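Side-chain contacts in N-acetylglucosamine-6-phosphate deacetylase (Thermotoga maritima, PDB 1O12), which probably removes the acetyl group from N-acetylglucosamine-6-phosphate, a metal-dependent hydrolysis in amino-sugar metabolism: residues A[153-158]-A[175-180]; A[313-318]-A[323-328]. One frame throughout, in Å; residues are numbered along the deposited sequence.

Interaction 1: residues A[153-158]-A[175-180]; sequences SEIDSP and LRLVKR
Arg180 NH1 donates to the backbone carbonyl of Ile155, with 3.0 Å between NH1 and Ile155 O. The bond is moderately bent, 144° at the hydrogen, and NH1 stands tilted 22° from the carbonyl plane, while the oxygen comes to the edge of the guanidinium, slightly tilted out of its plane. The same nitrogen also donates to Leu152 O at the end of helix 149-152, so one NH2 group joins two carbonyls of the chain around that helix end. An extended chain from CG to NE, starting with CG anti to the carbonyl carbon (chi1 -51°), carries the group to Ile155; its last methylene, Arg180 CD, lies 3.7 Å from Ile155 O.

Leu177 packs beside this bond, its CD2 over one face of the Arg180 guanidinium, 3.5 Å from the plane and displaced toward the rim; Leu177 CD2 is also 3.8 Å from Ile155 O. Its other methyl, CD1, meets Ile155 CG2 at 4.0 Å, the two side chains crossing at about a right angle; Leu152 packs on Leu177 as well. Asp156 crosses Arg180 nearer the backbone, where Asp156 OD2 comes 3.7 Å from Arg180 CB. That oxygen accepts from the following backbone, Ser157 N, and is met from above the carboxylate plane.

The acid and the base do not form a salt bridge: Asp156 OD1 remains 5.2 Å from Arg180 NH1. The opposite charges probably still attract at that range. The contact ties the loop entering strand 159-164 to the loop entering its parallel neighbour 183-186, and its chemistry implies that Arg180 serves here as a donor to backbone carbonyls, with Leu177 CD2 against the polar bond and Ile155 packed on the leucine's other methyl.

Interaction 2: residues A[313-318]-A[323-328]; sequences NFRKFT and TELAKV
The short helical segments 313-318 and 323-328 pass with their axes 10.6 Å apart at closest approach and their directions 129° from each other, and the nearest CA atoms belong to Arg315 and Leu325. Leu325 reaches across with a forked end, CD2 mainly against Phe314 and CD1 against the Arg315 side chain. Its CD2 approaches the Phe314 ring obliquely, 3.5 Å from Phe314 CD1, the two side chains sliding past one another in opposite directions. Its CD1 lies 3.6 Å from Arg315 CB and continues along the start of that extended arginine, which crosses the leucine at about a right angle.

Phe314 has CG anti to the backbone N (chi1 -172°), which directs its ring toward helix 322-336. Val328 CG2 lies over one face, 4.1 Å from Phe314 CD1, and is offset toward the rim. The opposite face is covered by Thr318 CG2 from one turn further along the same helix, so methyls from both segments sandwich the ring. The hydroxyl of that threonine turns back to the chain: Thr318 OG1 donates to Phe314 O at 3.1 Å, while Thr318 N reaches the same oxygen from the other face of the carbonyl plane.

Beyond the two helices, Phe314 and Val328 both rest on Ile262 and Leu264 of strand 262-265. Buried apolar packing of this kind, between consecutive helices 307-318 and 322-336 and against a strand, is consistent with the outer helical layer of the TIM-barrel fold, to whose clan the amidohydrolase family belongs.

Overall arrangement
The two contacts lie on opposite sides of the chain's centre, with centres 32 Å apart and nearest atoms about 20 Å apart, and they share no helix or strand. Interaction 1 is partly buried and joins two connecting segments that lead into neighbouring parallel strands; a charged side chain bonded to main-chain oxygen dominates it. Interaction 2 is buried, joins two consecutive helices, and depends on methyl and ring contacts across the interface, with no hydrogen bond between its two segments. Both belong to the amidohydrolase part of the chain. Neither segment pair supplies a ligand of the iron ion, bound by Glu127, His188 and His209; both are structural packing away from the metal.

Interaction 1: residues A[153-158]-A[175-180]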
# COMPACT_ATOMS: atom_id res chain seq x y z
N SER A 153 -2.13 34.34 14.97
CA SER A 153 -2.52 34.88 16.28
C SER A 153 -4.00 34.74 16.63
O SER A 153 -4.39 34.96 17.77
CB SER A 153 -2.11 36.36 16.41
OG SER A 153 -3.07 37.23 15.82
N GLU A 154 -4.84 34.42 15.66
CA GLU A 154 -6.26 34.26 15.94
C GLU A 154 -6.65 32.78 16.13
O GLU A 154 -7.79 32.48 16.46
CB GLU A 154 -7.10 34.85 14.81
CG GLU A 154 -6.93 36.33 14.61
CD GLU A 154 -7.32 37.13 15.82
OE1 GLU A 154 -6.60 38.10 16.12
OE2 GLU A 154 -8.34 36.81 16.48
N ILE A 155 -5.71 31.86 15.96
CA ILE A 155 -6.01 30.44 16.08
C ILE A 155 -5.59 29.87 17.42
O ILE A 155 -4.40 29.74 17.71
CB ILE A 155 -5.32 29.62 14.98
CG1 ILE A 155 -5.74 30.14 13.60
CG2 ILE A 155 -5.66 28.17 15.13
CD1 ILE A 155 -5.00 29.47 12.41
N ASP A 156 -6.58 29.50 18.23
CA ASP A 156 -6.33 28.96 19.55
C ASP A 156 -7.65 28.34 20.04
O ASP A 156 -8.64 28.28 19.30
CB ASP A 156 -5.88 30.10 20.49
CG ASP A 156 -5.16 29.60 21.75
OD1 ASP A 156 -4.53 30.45 22.44
OD2 ASP A 156 -5.22 28.38 22.06
N SER A 157 -7.67 27.90 21.30
CA SER A 157 -8.88 27.29 21.85
C SER A 157 -9.99 28.23 21.46
O SER A 157 -9.86 29.44 21.60
CB SER A 157 -8.76 27.17 23.37
OG SER A 157 -9.62 26.17 23.86
N PRO A 158 -11.14 27.69 21.03
CA PRO A 158 -11.43 26.26 20.90
C PRO A 158 -11.03 25.49 19.62
O PRO A 158 -11.65 24.49 19.29
CB PRO A 158 -12.93 26.20 21.17
CG PRO A 158 -13.42 27.43 20.49
CD PRO A 158 -12.37 28.49 20.87
N LEU A 175 3.34 24.93 12.83
CA LEU A 175 3.89 24.09 13.88
C LEU A 175 3.80 24.76 15.24
O LEU A 175 3.89 24.10 16.28
CB LEU A 175 5.34 23.77 13.59
CG LEU A 175 5.48 22.90 12.36
CD1 LEU A 175 6.93 22.87 11.94
CD2 LEU A 175 4.94 21.52 12.69
N ARG A 176 3.64 26.07 15.25
CA ARG A 176 3.57 26.70 16.54
C ARG A 176 2.25 26.47 17.22
O ARG A 176 2.10 26.79 18.39
CB ARG A 176 3.86 28.18 16.40
CG ARG A 176 5.34 28.39 16.18
CD ARG A 176 5.60 29.77 15.69
NE ARG A 176 5.01 30.74 16.60
CZ ARG A 176 4.79 32.00 16.27
NH1 ARG A 176 5.13 32.41 15.05
NH2 ARG A 176 4.23 32.82 17.14
N LEU A 177 1.30 25.88 16.50
CA LEU A 177 -0.04 25.63 17.03
C LEU A 177 -0.14 24.42 17.92
O LEU A 177 -0.98 24.38 18.81
CB LEU A 177 -1.06 25.48 15.91
CG LEU A 177 -1.20 26.73 15.03
CD1 LEU A 177 -2.27 26.47 13.95
CD2 LEU A 177 -1.58 27.91 15.90
N VAL A 178 0.71 23.42 17.68
CA VAL A 178 0.63 22.21 18.47
C VAL A 178 0.73 22.46 19.97
O VAL A 178 0.07 21.77 20.76
CB VAL A 178 1.70 21.20 18.03
CG1 VAL A 178 1.65 19.93 18.90
CG2 VAL A 178 1.47 20.84 16.57
N LYS A 179 1.51 23.45 20.37
CA LYS A 179 1.66 23.75 21.80
C LYS A 179 0.37 24.35 22.34
O LYS A 179 0.23 24.51 23.55
CB LYS A 179 2.84 24.71 22.06
CG LYS A 179 2.60 26.13 21.53
CD LYS A 179 3.86 27.01 21.44
CE LYS A 179 3.51 28.38 20.76
NZ LYS A 179 4.69 29.28 20.43
N ARG A 180 -0.58 24.66 21.46
CA ARG A 180 -1.86 25.24 21.88
C ARG A 180 -2.98 24.20 21.96
O ARG A 180 -4.18 24.55 21.97
CB ARG A 180 -2.27 26.36 20.93
CG ARG A 180 -1.19 27.37 20.71
CD ARG A 180 -1.62 28.45 19.75
NE ARG A 180 -0.44 29.18 19.30
CZ ARG A 180 -0.48 30.27 18.54
NH1 ARG A 180 -1.64 30.77 18.13
NH2 ARG A 180 0.66 30.85 18.20

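Interaction 2: residues A[313-318]-A[323-328]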
# COMPACT_ATOMS: atom_id res chain seq x y z
N ASN A 313 -20.37 0.07 7.81
CA ASN A 313 -19.70 -0.07 6.53
C ASN A 313 -18.32 -0.61 6.72
O ASN A 313 -17.95 -1.63 6.13
CB ASN A 313 -19.62 1.26 5.75
CG ASN A 313 -20.95 1.66 5.10
OD1 ASN A 313 -21.85 0.84 4.92
ND2 ASN A 313 -21.06 2.92 4.73
N PHE A 314 -17.54 0.07 7.57
CA PHE A 314 -16.17 -0.33 7.82
C PHE A 314 -16.11 -1.77 8.23
O PHE A 314 -15.28 -2.53 7.73
CB PHE A 314 -15.53 0.51 8.91
CG PHE A 314 -14.07 0.25 9.06
CD1 PHE A 314 -13.62 -0.73 9.94
CD2 PHE A 314 -13.15 0.95 8.27
CE1 PHE A 314 -12.25 -1.02 10.05
CE2 PHE A 314 -11.80 0.69 8.36
CZ PHE A 314 -11.34 -0.30 9.25
N ARG A 315 -16.99 -2.14 9.15
CA ARG A 315 -17.04 -3.50 9.64
C ARG A 315 -17.32 -4.49 8.51
O ARG A 315 -16.75 -5.58 8.48
CB ARG A 315 -18.12 -3.64 10.69
CG ARG A 315 -18.17 -5.05 11.26
CD ARG A 315 -19.52 -5.35 11.85
NE ARG A 315 -19.41 -6.37 12.87
CZ ARG A 315 -20.44 -6.93 13.50
NH1 ARG A 315 -21.67 -6.56 13.19
NH2 ARG A 315 -20.23 -7.86 14.44
N LYS A 316 -18.20 -4.12 7.59
CA LYS A 316 -18.55 -5.02 6.50
C LYS A 316 -17.45 -5.10 5.45
O LYS A 316 -17.15 -6.17 4.93
CB LYS A 316 -19.84 -4.56 5.84
CG LYS A 316 -20.30 -5.41 4.66
CD LYS A 316 -21.29 -4.63 3.82
CE LYS A 316 -22.29 -3.84 4.71
NZ LYS A 316 -22.35 -2.35 4.44
N PHE A 317 -16.85 -3.95 5.13
CA PHE A 317 -15.80 -3.92 4.13
C PHE A 317 -14.59 -4.75 4.53
O PHE A 317 -14.03 -5.47 3.71
CB PHE A 317 -15.36 -2.47 3.87
CG PHE A 317 -16.41 -1.61 3.22
CD1 PHE A 317 -16.26 -0.23 3.18
CD2 PHE A 317 -17.54 -2.18 2.62
CE1 PHE A 317 -17.22 0.58 2.53
CE2 PHE A 317 -18.50 -1.39 1.98
CZ PHE A 317 -18.34 -0.00 1.93
N THR A 318 -14.22 -4.68 5.81
CA THR A 318 -13.04 -5.35 6.29
C THR A 318 -13.21 -6.67 7.02
O THR A 318 -12.31 -7.50 7.03
CB THR A 318 -12.22 -4.43 7.24
OG1 THR A 318 -12.87 -4.36 8.52
CG2 THR A 318 -12.10 -3.03 6.66
N THR A 323 -13.62 -5.21 18.47
CA THR A 323 -12.52 -4.59 19.21
C THR A 323 -11.74 -3.62 18.30
O THR A 323 -11.30 -2.57 18.74
CB THR A 323 -11.52 -5.62 19.73
OG1 THR A 323 -12.08 -6.33 20.84
CG2 THR A 323 -10.25 -4.92 20.15
N GLU A 324 -11.57 -3.97 17.03
CA GLU A 324 -10.86 -3.10 16.11
C GLU A 324 -11.68 -1.89 15.70
O GLU A 324 -11.12 -0.82 15.41
CB GLU A 324 -10.47 -3.87 14.85
CG GLU A 324 -9.38 -4.91 15.04
CD GLU A 324 -9.37 -5.86 13.88
OE1 GLU A 324 -10.37 -6.59 13.75
OE2 GLU A 324 -8.40 -5.88 13.08
N LEU A 325 -13.01 -2.08 15.66
CA LEU A 325 -13.94 -1.03 15.30
C LEU A 325 -13.94 0.03 16.38
O LEU A 325 -14.24 1.18 16.11
CB LEU A 325 -15.35 -1.57 15.16
CG LEU A 325 -15.85 -2.03 13.80
CD1 LEU A 325 -17.31 -2.50 13.96
CD2 LEU A 325 -15.73 -0.92 12.78
N ALA A 326 -13.62 -0.36 17.61
CA ALA A 326 -13.57 0.60 18.69
C ALA A 326 -12.37 1.54 18.50
O ALA A 326 -12.41 2.72 18.88
CB ALA A 326 -13.45 -0.11 20.03
N LYS A 327 -11.30 1.02 17.90
CA LYS A 327 -10.12 1.85 17.72
C LYS A 327 -10.37 2.87 16.64
O LYS A 327 -10.08 4.05 16.83
CB LYS A 327 -8.92 0.99 17.37
CG LYS A 327 -8.56 -0.00 18.44
CD LYS A 327 -7.32 -0.77 18.00
CE LYS A 327 -6.76 -1.61 19.11
NZ LYS A 327 -5.41 -2.11 18.70
N VAL A 328 -10.94 2.42 15.53
CA VAL A 328 -11.22 3.30 14.43
C VAL A 328 -12.40 4.24 14.66
O VAL A 328 -12.45 5.31 14.06
CB VAL A 328 -11.46 2.51 13.11
CG1 VAL A 328 -10.27 1.60 12.85
CG2 VAL A 328 -12.78 1.70 13.16